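Local structure of transketolase (Campylobacter jejuni, 3L84) at residues N11-L16 and S69-S74; F75-L78 and S84-D87. The protein is a transketolase, a member of the family of thiamine diphosphate-dependent enzymes, built here as an assembly of two chains. All blocks are in the same frame, centred on the assembly; numbering follows the deposited sequence.

Interaction 1 of 2, residues N11-L16 and S69-S74; sequences NTLRFL and SALLYS
Leu71 meets Leu13 with a single branch. Its CG stands anti to the backbone N (chi1 -178°), which carries CD1 across to the near side of the first helix, where Leu71 CD1 touches Leu13 CB at 3.8 Å. The same side chain rests on Leu35 and Leu39 of helix 30-42, so it fills the corner where three helices come together.

Ser74, one turn further on, comes closest to helix 11-16, its CB directed at it and its CA 6.1 Å from the CA of Leu13. One branch of Leu13 reaches it, with Leu13 CD2 3.9 Å from Ser74 CB. Leu16 CB sits 3.3 Å from Ser74 OG, a methylene against an oxygen and no hydrogen bond, and Leu16 CD1 follows at 4.1 Å from Ser74 CB. Leu13 CD2 and Leu16 CB thus both come up to the short serine side chain. Ser74 is buried, and its hydroxyl donates back into its own helix: Ser74 OG lies 2.8 Å from Ala70 O. That carbonyl oxygen also accepts the helical bond from Ser74 N, and the two donors reach it from opposite faces of the carbonyl plane, so one residue grips the same oxygen twice. Beyond the two leucines, Ser74 touches Ser17 and Met20, further along helix 3-24.

The short axes pass 9.0 Å apart in a steep crossing, 124° between the N-to-C directions. This is plain helix-to-helix packing in the thiamine diphosphate-binding region: helix 3-24 laid across helix 69-79, whose chain has just left strand 60-63 at the border of the parallel sheet.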
loop_
_atom_site.group_PDB
_atom_site.type_symbol
_atom_site.label_atom_id
_atom_site.label_comp_id
_atom_site.label_asym_id
_atom_site.label_seq_id
_atom_site.Cartn_x
_atom_site.Cartn_y
_atom_site.Cartn_z
ATOM N N ASN A 11 -29.549 10.158 23.111
ATOM C CA ASN A 11 -28.765 10.763 24.159
ATOM C C ASN A 11 -28.125 9.733 25.095
ATOM O O ASN A 11 -27.025 9.955 25.591
ATOM C CB ASN A 11 -29.609 11.809 24.906
ATOM C CG ASN A 11 -29.818 13.061 24.071
ATOM O OD1 ASN A 11 -29.013 13.362 23.185
ATOM N ND2 ASN A 11 -30.896 13.790 24.326
ATOM N N THR A 12 -28.786 8.595 25.285
ATOM C CA THR A 12 -28.198 7.488 26.047
ATOM C C THR A 12 -26.912 7.062 25.360
ATOM O O THR A 12 -25.873 6.897 26.007
ATOM C CB THR A 12 -29.173 6.314 26.188
ATOM O OG1 THR A 12 -30.348 6.770 26.896
ATOM C CG2 THR A 12 -28.538 5.160 26.980
ATOM N N LEU A 13 -26.970 6.861 24.048
ATOM C CA LEU A 13 -25.757 6.517 23.295
ATOM C C LEU A 13 -24.700 7.607 23.400
ATOM O O LEU A 13 -23.510 7.293 23.539
ATOM C CB LEU A 13 -26.085 6.248 21.825
ATOM C CG LEU A 13 -26.878 4.992 21.464
ATOM C CD1 LEU A 13 -27.477 5.139 20.050
ATOM C CD2 LEU A 13 -26.036 3.717 21.589
ATOM N N ARG A 14 -25.095 8.882 23.280
ATOM C CA ARG A 14 -24.133 9.979 23.384
ATOM C C ARG A 14 -23.404 9.951 24.703
ATOM O O ARG A 14 -22.169 10.078 24.746
ATOM C CB ARG A 14 -24.822 11.342 23.290
ATOM C CG ARG A 14 -25.371 11.726 21.928
ATOM C CD ARG A 14 -25.798 13.192 21.921
ATOM N NE ARG A 14 -25.947 13.576 20.542
ATOM C CZ ARG A 14 -27.003 13.377 19.782
ATOM N NH1 ARG A 14 -28.170 12.996 20.254
ATOM N NH2 ARG A 14 -26.875 13.601 18.479
ATOM N N PHE A 15 -24.134 9.769 25.796
ATOM C CA PHE A 15 -23.483 9.922 27.121
ATOM C C PHE A 15 -22.735 8.678 27.573
ATOM O O PHE A 15 -21.705 8.802 28.236
ATOM C CB PHE A 15 -24.451 10.467 28.165
ATOM C CG PHE A 15 -25.018 11.818 27.775
ATOM C CD1 PHE A 15 -24.155 12.846 27.374
ATOM C CD2 PHE A 15 -26.378 12.068 27.812
ATOM C CE1 PHE A 15 -24.648 14.088 26.991
ATOM C CE2 PHE A 15 -26.874 13.313 27.427
ATOM C CZ PHE A 15 -26.012 14.300 27.015
ATOM N N LEU A 16 -23.144 7.488 27.130
ATOM C CA LEU A 16 -22.284 6.317 27.324
ATOM C C LEU A 16 -20.967 6.515 26.602
ATOM O O LEU A 16 -19.895 6.294 27.161
ATOM C CB LEU A 16 -22.968 5.018 26.846
ATOM C CG LEU A 16 -24.094 4.450 27.706
ATOM C CD1 LEU A 16 -24.582 3.158 27.108
ATOM C CD2 LEU A 16 -23.633 4.205 29.170
ATOM N N SER A 69 -15.548 3.627 17.893
ATOM C CA SER A 69 -15.743 2.425 18.680
ATOM C C SER A 69 -16.616 2.614 19.913
ATOM O O SER A 69 -17.382 1.722 20.231
ATOM C CB SER A 69 -14.379 1.878 19.077
ATOM O OG SER A 69 -13.666 2.859 19.788
ATOM N N ALA A 70 -16.513 3.746 20.618
ATOM C CA ALA A 70 -17.310 3.881 21.821
ATOM C C ALA A 70 -18.807 3.802 21.518
ATOM O O ALA A 70 -19.602 3.281 22.293
ATOM C CB ALA A 70 -16.982 5.208 22.538
ATOM N N LEU A 71 -19.204 4.338 20.381
ATOM C CA LEU A 71 -20.614 4.292 19.990
ATOM C C LEU A 71 -21.044 2.862 19.666
ATOM O O LEU A 71 -22.123 2.413 20.063
ATOM C CB LEU A 71 -20.879 5.191 18.778
ATOM C CG LEU A 71 -22.323 5.263 18.292
ATOM C CD1 LEU A 71 -23.220 5.912 19.344
ATOM C CD2 LEU A 71 -22.462 6.023 16.927
ATOM N N LEU A 72 -20.204 2.135 18.914
ATOM C CA LEU A 72 -20.482 0.733 18.628
ATOM C C LEU A 72 -20.612 -0.073 19.908
ATOM O O LEU A 72 -21.571 -0.822 20.082
ATOM C CB LEU A 72 -19.415 0.126 17.726
ATOM C CG LEU A 72 -19.553 -1.371 17.398
ATOM C CD1 LEU A 72 -20.848 -1.702 16.737
ATOM C CD2 LEU A 72 -18.351 -1.779 16.563
ATOM N N TYR A 73 -19.663 0.088 20.823
ATOM C CA TYR A 73 -19.708 -0.670 22.074
ATOM C C TYR A 73 -20.948 -0.317 22.902
ATOM O O TYR A 73 -21.573 -1.195 23.489
ATOM C CB TYR A 73 -18.452 -0.375 22.890
ATOM C CG TYR A 73 -17.150 -0.798 22.259
ATOM C CD1 TYR A 73 -17.077 -1.848 21.399
ATOM C CD2 TYR A 73 -15.973 -0.129 22.552
ATOM C CE1 TYR A 73 -15.854 -2.232 20.838
ATOM C CE2 TYR A 73 -14.764 -0.504 22.029
ATOM C CZ TYR A 73 -14.697 -1.527 21.156
ATOM O OH TYR A 73 -13.480 -1.915 20.603
ATOM N N SER A 74 -21.305 0.958 22.933
ATOM C CA SER A 74 -22.519 1.364 23.638
ATOM C C SER A 74 -23.746 0.641 23.079
ATOM O O SER A 74 -24.569 0.099 23.842
ATOM C CB SER A 74 -22.701 2.858 23.521
ATOM O OG SER A 74 -21.688 3.618 24.177
#

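Interaction 2 of 2, residues F75-L78 and S84-D87; sequences FLHL and SLED
His77 and Leu85 make the side-chain part of this contact. The imidazole leaves helix 75-78 with CG anti to the backbone N (chi1 176°), and this swings the ring out toward the start of the next helix. Leu85 CA lies over one face of the ring, 3.9 Å above its plane and displaced toward the rim. The leucine side chain crosses the ring at a slant. The imidazole is probably turned over in the model, but the place of the ring as a whole is the same either way.

Ring against backbone is the second kind of contact. The ring lies against the peptide joining Ser84 to Leu85, and the CA atoms of His77 and Ser84 are 6.0 Å apart, the nearest such pair between the two segments. The CB of Ser84 points away from helix 75-78, and its hydroxyl accepts from Asp87 N.

Two hydrogen bonds shape the second segment. Asp87 N donates to Ser84 OG at 3.0 Å, and in return Ser84 N donates to Asp87 OD2 at 2.9 Å. This second bond is almost straight at the hydrogen (176°) and reaches the carboxylate oxygen on its anti side, 34° out of plane. The two reciprocal bonds tie Ser84 to Asp87 across the first turn of the helix.

The surroundings are those of a surface contact: His77 also touches Ile282, and a glycerol lies about 4 Å from its side chain. The arrangement is a capping box, with Ser84 as N-cap of the short helix 85-88, packed beside the end of helix 69-79.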
loop_
_atom_site.group_PDB
_atom_site.type_symbol
_atom_site.label_atom_id
_atom_site.label_comp_id
_atom_site.label_asym_id
_atom_site.label_seq_id
_atom_site.Cartn_x
_atom_site.Cartn_y
_atom_site.Cartn_z
ATOM N N PHE A 75 -23.851 0.630 21.745
ATOM C CA PHE A 75 -24.960 -0.027 21.064
ATOM C C PHE A 75 -24.975 -1.538 21.308
ATOM O O PHE A 75 -26.029 -2.118 21.567
ATOM C CB PHE A 75 -24.892 0.290 19.576
ATOM C CG PHE A 75 -25.916 -0.442 18.760
ATOM C CD1 PHE A 75 -27.255 -0.175 18.925
ATOM C CD2 PHE A 75 -25.544 -1.452 17.905
ATOM C CE1 PHE A 75 -28.215 -0.884 18.200
ATOM C CE2 PHE A 75 -26.508 -2.142 17.173
ATOM C CZ PHE A 75 -27.828 -1.840 17.326
ATOM N N LEU A 76 -23.816 -2.189 21.264
ATOM C CA LEU A 76 -23.779 -3.649 21.514
ATOM C C LEU A 76 -24.221 -3.956 22.940
ATOM O O LEU A 76 -25.012 -4.883 23.183
ATOM C CB LEU A 76 -22.389 -4.214 21.244
ATOM C CG LEU A 76 -21.895 -4.126 19.811
ATOM C CD1 LEU A 76 -20.446 -4.654 19.679
ATOM C CD2 LEU A 76 -22.806 -4.891 18.829
ATOM N N HIS A 77 -23.746 -3.178 23.914
ATOM C CA HIS A 77 -24.153 -3.384 25.301
ATOM C C HIS A 77 -25.672 -3.193 25.462
ATOM O O HIS A 77 -26.378 -4.006 26.050
ATOM C CB HIS A 77 -23.439 -2.402 26.234
ATOM C CG HIS A 77 -23.910 -2.531 27.639
ATOM N ND1 HIS A 77 -24.662 -1.582 28.301
ATOM C CD2 HIS A 77 -23.829 -3.596 28.466
ATOM C CE1 HIS A 77 -24.973 -2.044 29.504
ATOM N NE2 HIS A 77 -24.492 -3.267 29.620
ATOM N N LEU A 78 -26.173 -2.086 24.943
ATOM C CA LEU A 78 -27.596 -1.760 25.086
ATOM C C LEU A 78 -28.501 -2.776 24.411
ATOM O O LEU A 78 -29.609 -3.024 24.882
ATOM C CB LEU A 78 -27.889 -0.374 24.524
ATOM C CG LEU A 78 -27.337 0.772 25.376
ATOM C CD1 LEU A 78 -27.231 2.070 24.546
ATOM C CD2 LEU A 78 -28.222 1.006 26.604
ATOM N N SER A 84 -20.495 -6.024 28.736
ATOM C CA SER A 84 -21.098 -5.528 29.962
ATOM C C SER A 84 -20.842 -4.046 30.194
ATOM O O SER A 84 -19.998 -3.418 29.551
ATOM C CB SER A 84 -20.566 -6.311 31.149
ATOM O OG SER A 84 -19.216 -5.995 31.381
ATOM N N LEU A 85 -21.542 -3.485 31.167
ATOM C CA LEU A 85 -21.275 -2.131 31.598
ATOM C C LEU A 85 -19.846 -1.995 32.122
ATOM O O LEU A 85 -19.160 -1.024 31.809
ATOM C CB LEU A 85 -22.291 -1.682 32.650
ATOM C CG LEU A 85 -22.328 -0.174 32.927
ATOM C CD1 LEU A 85 -22.834 0.615 31.708
ATOM C CD2 LEU A 85 -23.207 0.090 34.162
ATOM N N GLU A 86 -19.368 -2.970 32.877
ATOM C CA GLU A 86 -17.992 -2.947 33.321
ATOM C C GLU A 86 -17.015 -2.909 32.132
ATOM O O GLU A 86 -15.998 -2.231 32.174
ATOM C CB GLU A 86 -17.667 -4.140 34.220
ATOM C CG GLU A 86 -16.426 -3.935 35.059
ATOM C CD GLU A 86 -16.515 -2.757 36.060
ATOM O OE1 GLU A 86 -17.620 -2.284 36.435
ATOM O OE2 GLU A 86 -15.436 -2.289 36.462
ATOM N N ASP A 87 -17.314 -3.669 31.084
ATOM C CA ASP A 87 -16.459 -3.616 29.895
ATOM C C ASP A 87 -16.385 -2.185 29.317
ATOM O O ASP A 87 -15.328 -1.717 28.917
ATOM C CB ASP A 87 -16.987 -4.570 28.813
ATOM C CG ASP A 87 -16.858 -6.026 29.177
ATOM O OD1 ASP A 87 -15.882 -6.427 29.881
ATOM O OD2 ASP A 87 -17.727 -6.824 28.718
#

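How the interactions relate
From the N terminus, helix 3-24 comes first; the chain then runs through helix 30-42 and strand 60-63 before helix 69-79 returns to it, so interaction 1 closes a long loop of 52 intervening residues. Interaction 2 opens only after that, closing a five-residue turn between the same helix and helix 85-88. The two are in series, neither nested nor crossed, with centres about 9 Å apart. Helix 69-79 is their common member, and the packing runs on between them: Leu13 CD2 lies 3.6 Å from Leu78 CD1, which Leu16 also touches. Together they join the N-terminal helix, helix 69-79 and the surface helix 85-88.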